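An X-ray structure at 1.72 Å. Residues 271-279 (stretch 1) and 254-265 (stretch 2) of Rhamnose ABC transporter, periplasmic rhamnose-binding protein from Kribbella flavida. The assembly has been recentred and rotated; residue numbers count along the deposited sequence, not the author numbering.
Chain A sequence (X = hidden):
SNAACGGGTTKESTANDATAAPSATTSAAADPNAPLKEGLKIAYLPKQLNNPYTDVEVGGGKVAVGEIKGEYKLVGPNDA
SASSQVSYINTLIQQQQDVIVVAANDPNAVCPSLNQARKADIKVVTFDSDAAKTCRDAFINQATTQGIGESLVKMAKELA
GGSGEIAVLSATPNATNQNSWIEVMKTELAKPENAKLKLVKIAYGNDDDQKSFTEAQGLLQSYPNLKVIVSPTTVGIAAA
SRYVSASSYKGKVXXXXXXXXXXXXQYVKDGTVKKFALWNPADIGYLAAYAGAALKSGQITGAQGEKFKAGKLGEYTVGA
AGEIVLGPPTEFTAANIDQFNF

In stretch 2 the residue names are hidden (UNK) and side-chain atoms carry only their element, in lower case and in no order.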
ATOM      1  N   GLY A 271      -9.733  20.813  -9.813  1.00 56.76           N
ATOM      2  CA  GLY A 271      -8.454  21.461 -10.059  1.00 55.44           C
ATOM      3  C   GLY A 271      -7.608  21.780  -8.832  1.00 53.91           C
ATOM      4  O   GLY A 271      -6.552  22.406  -8.947  1.00 52.71           O
ATOM      5  N   THR A 272      -8.058  21.360  -7.656  1.00 49.44           N
ATOM      6  CA  THR A 272      -7.310  21.635  -6.431  1.00 48.02           C
ATOM      7  C   THR A 272      -6.065  20.761  -6.372  1.00 46.48           C
ATOM      8  O   THR A 272      -4.978  21.215  -5.988  1.00 45.90           O
ATOM      9  CB  THR A 272      -8.164  21.378  -5.175  1.00 50.18           C
ATOM     10  OG1 THR A 272      -9.316  22.230  -5.202  1.00 51.32           O
ATOM     11  CG2 THR A 272      -7.360  21.656  -3.911  1.00 49.23           C
ATOM     12  N   VAL A 273      -6.233  19.497  -6.744  1.00 40.29           N
ATOM     13  CA  VAL A 273      -5.132  18.542  -6.733  1.00 39.30           C
ATOM     14  C   VAL A 273      -4.855  18.063  -8.152  1.00 51.29           C
ATOM     15  O   VAL A 273      -5.773  17.662  -8.873  1.00 54.61           O
ATOM     16  CB  VAL A 273      -5.453  17.342  -5.829  1.00 42.89           C
ATOM     17  CG1 VAL A 273      -4.384  16.264  -5.967  1.00 37.81           C
ATOM     18  CG2 VAL A 273      -5.588  17.803  -4.386  1.00 47.97           C
ATOM     19  N   LYS A 274      -3.592  18.127  -8.559  1.00 46.60           N
ATOM     20  CA  LYS A 274      -3.217  17.717  -9.907  1.00 46.01           C
ATOM     21  C   LYS A 274      -2.661  16.305  -9.920  1.00 42.28           C
ATOM     22  O   LYS A 274      -2.879  15.550 -10.871  1.00 45.41           O
ATOM     23  CB  LYS A 274      -2.221  18.708 -10.519  1.00 44.96           C
ATOM     24  CG  LYS A 274      -2.817  20.105 -10.706  1.00 50.62           C
ATOM     25  CD  LYS A 274      -1.963  20.990 -11.601  1.00 62.22           C
ATOM     26  CE  LYS A 274      -1.153  21.986 -10.785  1.00 66.24           C
ATOM     27  NZ  LYS A 274      -0.367  22.905 -11.656  1.00 68.40           N
ATOM     28  N   LYS A 275      -1.968  15.942  -8.848  1.00 35.18           N
ATOM     29  CA  LYS A 275      -1.299  14.658  -8.780  1.00 40.34           C
ATOM     30  C   LYS A 275      -1.223  14.204  -7.324  1.00 37.39           C
ATOM     31  O   LYS A 275      -1.014  15.019  -6.425  1.00 36.31           O
ATOM     32  CB  LYS A 275       0.113  14.798  -9.352  1.00 46.60           C
ATOM     33  CG  LYS A 275       0.637  13.586 -10.099  1.00 57.87           C
ATOM     34  CD  LYS A 275       2.026  13.860 -10.677  1.00 63.55           C
ATOM     35  CE  LYS A 275       2.036  13.781 -12.202  1.00 64.15           C
ATOM     36  NZ  LYS A 275       3.411  13.525 -12.732  1.00 65.34           N
ATOM     37  N   PHE A 276      -1.432  12.909  -7.100  1.00 34.02           N
ATOM     38  CA  PHE A 276      -1.156  12.284  -5.809  1.00 29.46           C
ATOM     39  C   PHE A 276      -0.865  10.807  -6.060  1.00 31.08           C
ATOM     40  O   PHE A 276      -0.990  10.338  -7.190  1.00 34.77           O
ATOM     41  CB  PHE A 276      -2.297  12.506  -4.785  1.00 34.85           C
ATOM     42  CG  PHE A 276      -3.578  11.753  -5.091  1.00 36.96           C
ATOM     43  CD1 PHE A 276      -4.568  12.320  -5.879  1.00 39.79           C
ATOM     44  CD2 PHE A 276      -3.802  10.493  -4.554  1.00 37.25           C
ATOM     45  CE1 PHE A 276      -5.744  11.630  -6.156  1.00 36.99           C
ATOM     46  CE2 PHE A 276      -4.975   9.800  -4.819  1.00 40.57           C
ATOM     47  CZ  PHE A 276      -5.952  10.375  -5.624  1.00 43.72           C
ATOM     48  N   ALA A 277      -0.448  10.087  -5.027  1.00 29.55           N
ATOM     49  CA  ALA A 277      -0.072   8.685  -5.187  1.00 28.00           C
ATOM     50  C   ALA A 277      -0.807   7.765  -4.223  1.00 30.01           C
ATOM     51  O   ALA A 277      -1.332   8.200  -3.206  1.00 29.95           O
ATOM     52  CB  ALA A 277       1.442   8.521  -4.994  1.00 27.32           C
ATOM     53  N   LEU A 278      -0.844   6.484  -4.567  1.00 27.80           N
ATOM     54  CA  LEU A 278      -1.141   5.424  -3.614  1.00 28.80           C
ATOM     55  C   LEU A 278      -0.738   4.146  -4.331  1.00 31.27           C
ATOM     56  O   LEU A 278       0.393   4.029  -4.799  1.00 34.44           O
ATOM     57  CB  LEU A 278      -2.624   5.393  -3.205  1.00 29.60           C
ATOM     58  CG  LEU A 278      -2.948   4.606  -1.925  1.00 28.89           C
ATOM     59  CD1 LEU A 278      -2.508   5.355  -0.649  1.00 28.14           C
ATOM     60  CD2 LEU A 278      -4.425   4.225  -1.846  1.00 32.12           C
ATOM     61  N   TRP A 279      -1.676   3.218  -4.457  1.00 28.21           N
ATOM     62  CA  TRP A 279      -1.433   1.939  -5.109  1.00 29.64           C
ATOM     63  C   TRP A 279      -2.796   1.347  -5.460  1.00 40.06           C
ATOM     64  O   TRP A 279      -3.821   1.842  -5.002  1.00 32.24           O
ATOM     65  CB  TRP A 279      -0.627   1.013  -4.182  1.00 27.86           C
ATOM     66  CG  TRP A 279      -1.053   1.065  -2.732  1.00 30.15           C
ATOM     67  CD1 TRP A 279      -2.080   0.370  -2.157  1.00 31.63           C
ATOM     68  CD2 TRP A 279      -0.454   1.840  -1.681  1.00 26.78           C
ATOM     69  NE1 TRP A 279      -2.164   0.673  -0.816  1.00 34.73           N
ATOM     70  CE2 TRP A 279      -1.183   1.572  -0.500  1.00 33.26           C
ATOM     71  CE3 TRP A 279       0.620   2.729  -1.624  1.00 31.42           C
ATOM     72  CZ2 TRP A 279      -0.865   2.165   0.724  1.00 33.27           C
ATOM     73  CZ3 TRP A 279       0.933   3.316  -0.409  1.00 36.53           C
ATOM     74  CH2 TRP A 279       0.190   3.031   0.748  1.00 41.28           C
ATOM     75  N   UNK A 254      -0.008  23.983  -4.129  1.00 37.38           N
ATOM     76  CA  UNK A 254      -0.308  22.634  -4.586  1.00 34.35           C
ATOM     77  C   UNK A 254      -0.485  21.717  -3.387  1.00 36.77           C
ATOM     78  O   UNK A 254       0.131  21.925  -2.342  1.00 36.65           O
ATOM     79  c   UNK A 254       0.795  22.111  -5.488  1.00 43.18           C
ATOM     80  N   UNK A 255      -1.334  20.708  -3.543  1.00 36.17           N
ATOM     81  CA  UNK A 255      -1.513  19.688  -2.521  1.00 34.43           C
ATOM     82  C   UNK A 255      -1.221  18.337  -3.148  1.00 35.53           C
ATOM     83  O   UNK A 255      -1.783  18.014  -4.189  1.00 33.46           O
ATOM     84  c   UNK A 255      -3.146  18.580  -0.941  1.00 37.38           C
ATOM     85  c   UNK A 255      -3.355  21.038  -1.408  1.00 40.70           C
ATOM     86  c   UNK A 255      -2.692  21.345  -0.077  1.00 43.82           C
ATOM     87  c   UNK A 255      -2.970  19.673  -1.984  1.00 32.28           C
ATOM     88  N   UNK A 256      -0.326  17.558  -2.542  1.00 28.12           N
ATOM     89  CA  UNK A 256      -0.093  16.188  -2.996  1.00 27.88           C
ATOM     90  C   UNK A 256       0.076  15.268  -1.782  1.00 31.08           C
ATOM     91  O   UNK A 256      -0.139  15.701  -0.656  1.00 27.53           O
ATOM     92  c   UNK A 256       2.417  16.413  -3.252  1.00 35.97           C
ATOM     93  c   UNK A 256       1.108  16.090  -3.964  1.00 33.42           C
ATOM     94  o   UNK A 256       1.172  14.767  -4.515  1.00 31.94           O
ATOM     95  N   UNK A 257       0.429  14.006  -1.995  1.00 27.07           N
ATOM     96  CA  UNK A 257       0.486  13.071  -0.890  1.00 27.85           C
ATOM     97  C   UNK A 257      -0.105  11.715  -1.234  1.00 24.36           C
ATOM     98  O   UNK A 257      -0.086  11.299  -2.393  1.00 33.02           O
ATOM     99  N   UNK A 258      -0.629  11.027  -0.227  1.00 27.99           N
ATOM    100  CA  UNK A 258      -1.174   9.689  -0.422  1.00 26.60           C
ATOM    101  C   UNK A 258      -2.665   9.741  -0.162  1.00 29.17           C
ATOM    102  O   UNK A 258      -3.096  10.079   0.940  1.00 33.33           O
ATOM    103  c   UNK A 258      -0.513   8.705   0.534  1.00 26.63           C
ATOM    104  c   UNK A 258       1.362   8.013  -1.006  1.00 28.00           C
ATOM    105  c   UNK A 258       0.998   8.596   0.365  1.00 24.32           C
ATOM    106  c   UNK A 258       1.561   7.746   1.488  1.00 26.65           C
ATOM    107  N   UNK A 259      -3.456   9.433  -1.182  1.00 28.65           N
ATOM    108  CA  UNK A 259      -4.894   9.597  -1.066  1.00 30.18           C
ATOM    109  C   UNK A 259      -5.703   8.445  -1.623  1.00 37.94           C
ATOM    110  O   UNK A 259      -5.178   7.596  -2.351  1.00 37.13           O
ATOM    111  N   UNK A 260      -6.988   8.423  -1.274  1.00 34.87           N
ATOM    112  CA  UNK A 260      -7.930   7.443  -1.806  1.00 39.44           C
ATOM    113  C   UNK A 260      -8.682   8.055  -2.987  1.00 43.46           C
ATOM    114  O   UNK A 260      -9.273   9.127  -2.857  1.00 44.37           O
ATOM    115  c   UNK A 260      -8.912   7.005  -0.713  1.00 35.71           C
ATOM    116  c   UNK A 260      -9.289   6.019   1.579  1.00 49.51           C
ATOM    117  c   UNK A 260      -8.038   4.724  -0.166  1.00 42.33           C
ATOM    118  c   UNK A 260      -8.334   6.110   0.389  1.00 47.32           C
ATOM    119  N   UNK A 261      -8.655   7.380  -4.150  1.00 43.71           N
ATOM    120  CA  UNK A 261      -9.221   7.896  -5.405  1.00 45.24           C
ATOM    121  C   UNK A 261     -10.666   8.391  -5.338  1.00 45.43           C
ATOM    122  O   UNK A 261     -10.955   9.425  -5.940  1.00 48.97           O
ATOM    123  c   UNK A 261      -9.109   6.696  -6.350  1.00 50.89           C
ATOM    124  c   UNK A 261      -7.875   6.000  -5.874  1.00 42.77           C
ATOM    125  c   UNK A 261      -7.952   6.102  -4.364  1.00 39.93           C
ATOM    126  N   UNK A 262     -11.549   7.683  -4.636  1.00 47.88           N
ATOM    127  CA  UNK A 262     -12.948   8.112  -4.521  1.00 58.59           C
ATOM    128  C   UNK A 262     -13.116   9.372  -3.667  1.00 52.34           C
ATOM    129  O   UNK A 262     -13.945  10.234  -3.965  1.00 47.91           O
ATOM    130  c   UNK A 262     -14.139   5.909  -4.990  1.00 55.86           C
ATOM    131  n   UNK A 262     -14.737   4.814  -4.527  1.00 58.54           N
ATOM    132  c   UNK A 262     -13.837   6.991  -3.965  1.00 57.05           C
ATOM    133  o   UNK A 262     -13.850   6.059  -6.183  1.00 49.59           O
ATOM    134  N   UNK A 263     -12.327   9.466  -2.602  1.00 51.76           N
ATOM    135  CA  UNK A 263     -12.408  10.597  -1.684  1.00 52.52           C
ATOM    136  C   UNK A 263     -11.781  11.820  -2.339  1.00 42.35           C
ATOM    137  O   UNK A 263     -12.217  12.953  -2.123  1.00 49.36           O
ATOM    138  c   UNK A 263     -11.680  10.261  -0.379  1.00 47.34           C
ATOM    139  c   UNK A 263     -11.222  10.809   2.046  1.00 61.41           C
ATOM    140  c   UNK A 263     -11.938  11.221   0.770  1.00 54.07           C
ATOM    141  o   UNK A 263     -10.322   9.964   2.024  1.00 53.08           O
ATOM    142  n   UNK A 263     -11.619  11.408   3.169  1.00 64.75           N
ATOM    143  N   UNK A 264     -10.764  11.566  -3.160  1.00 44.51           N
ATOM    144  CA  UNK A 264      -9.971  12.621  -3.790  1.00 41.63           C
ATOM    145  C   UNK A 264     -10.525  13.098  -5.135  1.00 46.58           C
ATOM    146  O   UNK A 264     -10.133  14.156  -5.627  1.00 43.71           O
ATOM    147 se   UNK A 264      -7.728  13.744  -1.745  0.70 44.27          SE
ATOM    148  c   UNK A 264      -8.520  12.162  -3.956  1.00 43.42           C
ATOM    149  c   UNK A 264      -6.606  14.619  -3.074  1.00 31.65           C
ATOM    150  c   UNK A 264      -7.774  12.026  -2.641  1.00 43.51           C
ATOM    151  N   UNK A 265     -11.432  12.324  -5.726  1.00 47.64           N
ATOM    152  CA  UNK A 265     -11.919  12.609  -7.075  1.00 48.98           C
ATOM    153  C   UNK A 265     -12.455  14.037  -7.221  1.00 44.46           C
ATOM    154  O   UNK A 265     -12.066  14.758  -8.145  1.00 45.53           O
ATOM    155  c   UNK A 265     -12.966  11.579  -7.525  1.00 46.54           C
ATOM    156  c   UNK A 265     -14.409  10.683  -9.396  1.00 59.06           C
ATOM    157  c   UNK A 265     -13.342  11.696  -8.999  1.00 48.56           C
ATOM    158  n   UNK A 265     -12.653   8.554  -9.961  1.00 72.30           N
ATOM    159  n   UNK A 265     -13.442   7.363  -8.165  1.00 69.44           N
ATOM    160  c   UNK A 265     -13.468   8.451  -8.923  1.00 63.08           C
ATOM    161  n   UNK A 265     -14.301   9.442  -8.634  1.00 65.81           N
TER
HETATM  162  O   HOH W   1      -2.297  20.900  -6.524  1.00 34.56           O
HETATM  163  O   HOH W   2      -1.102  18.196  -7.056  1.00 42.87           O

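Position 254 carries a single side-chain carbon, which lies beyond contact distance of stretch 1; one carbon alone makes it Ala254. At position 255 four carbons fork at the first, one arm being two carbons long, the pattern of isoleucine. The CB of Ile255 lies 4.0 Å from Val273 CG2, while its backbone reaches stretch 1 through water: water 1 accepts from Ile255 N (3.1 Å) and donates to Thr272 O (2.8 Å from the water oxygen).

Position 256 has one carbon bearing an oxygen and a carbon. The oxygen donates a hydrogen bond to Lys275 O; valine has the same shape but only methyl groups at this branch, so the residue is Thr256, with OG1 2.9 Å from Lys275 O. Position 257 has no side-chain atoms, and its phi/psi of 137/-151 would jam a CB against the preceding carbonyl oxygen. This is Gly257, whose O accepts from Ala277 N at 2.9 Å in a nearly straight bond.

At position 258 four carbons fork at the second, and the end of the chain comes nearer to stretch 1 than its CA-to-CB bond suggests. It is Leu258, with CD2 4.0 Å from Ala277 CB and CB 4.1 Å from Leu278 CD1. Position 259 again lacks a side chain, here for want of room: an ideal CB would lie 3.2 Å from Phe276 CD2 and would also clash with a side-chain carbon of position 264. Gly259 N donates to Ala277 O at 3.2 Å.

Position 260 shows four carbons forked at the second. Its CA-to-CB bond points away, but the end returns to stretch 1, and as Leu260 it sets CD2 4.0 Å from Leu278 CD2. It occupies the N-cap position of the helix that follows. Three carbons at position 261 close a ring onto the backbone N, identifying Pro261, whose CA lies at the edge of the Phe276 ring, 4.1 Å from Phe276 CZ.

Position 262 has two carbons, the second bearing O and N, and touches nothing on stretch 1: Asn262. Position 263 is one carbon longer with the same ending and is likewise out of reach: Gln263. Position 264 is an unbranched chain of two carbons, selenium and a carbon, hence selenomethionine, Met264. Its CG sits over one face of the Phe276 ring, 4.2 Å from the centroid, and its CE is 3.6 Å from Val273 CG2. Position 265 has three carbons, a nitrogen, and a carbon carrying two more nitrogens; the CA-to-CB bond of Arg265 points away from stretch 1.

The contact joins two nearly parallel strands, their directions 10° apart, through a single bridge between Ala277 and Leu258. Ala277 bonds through both N and O to the glycines flanking Leu258, and Leu258 CA adds a CA-H...O contact to Ala277 O at 3.2 Å. Beside this bridge, Phe276 points toward stretch 2, where the bare backbone of Gly259 leaves space for its ring and Met264 covers one face.

Stretch 2 254-265: AITGLGLPNQMR
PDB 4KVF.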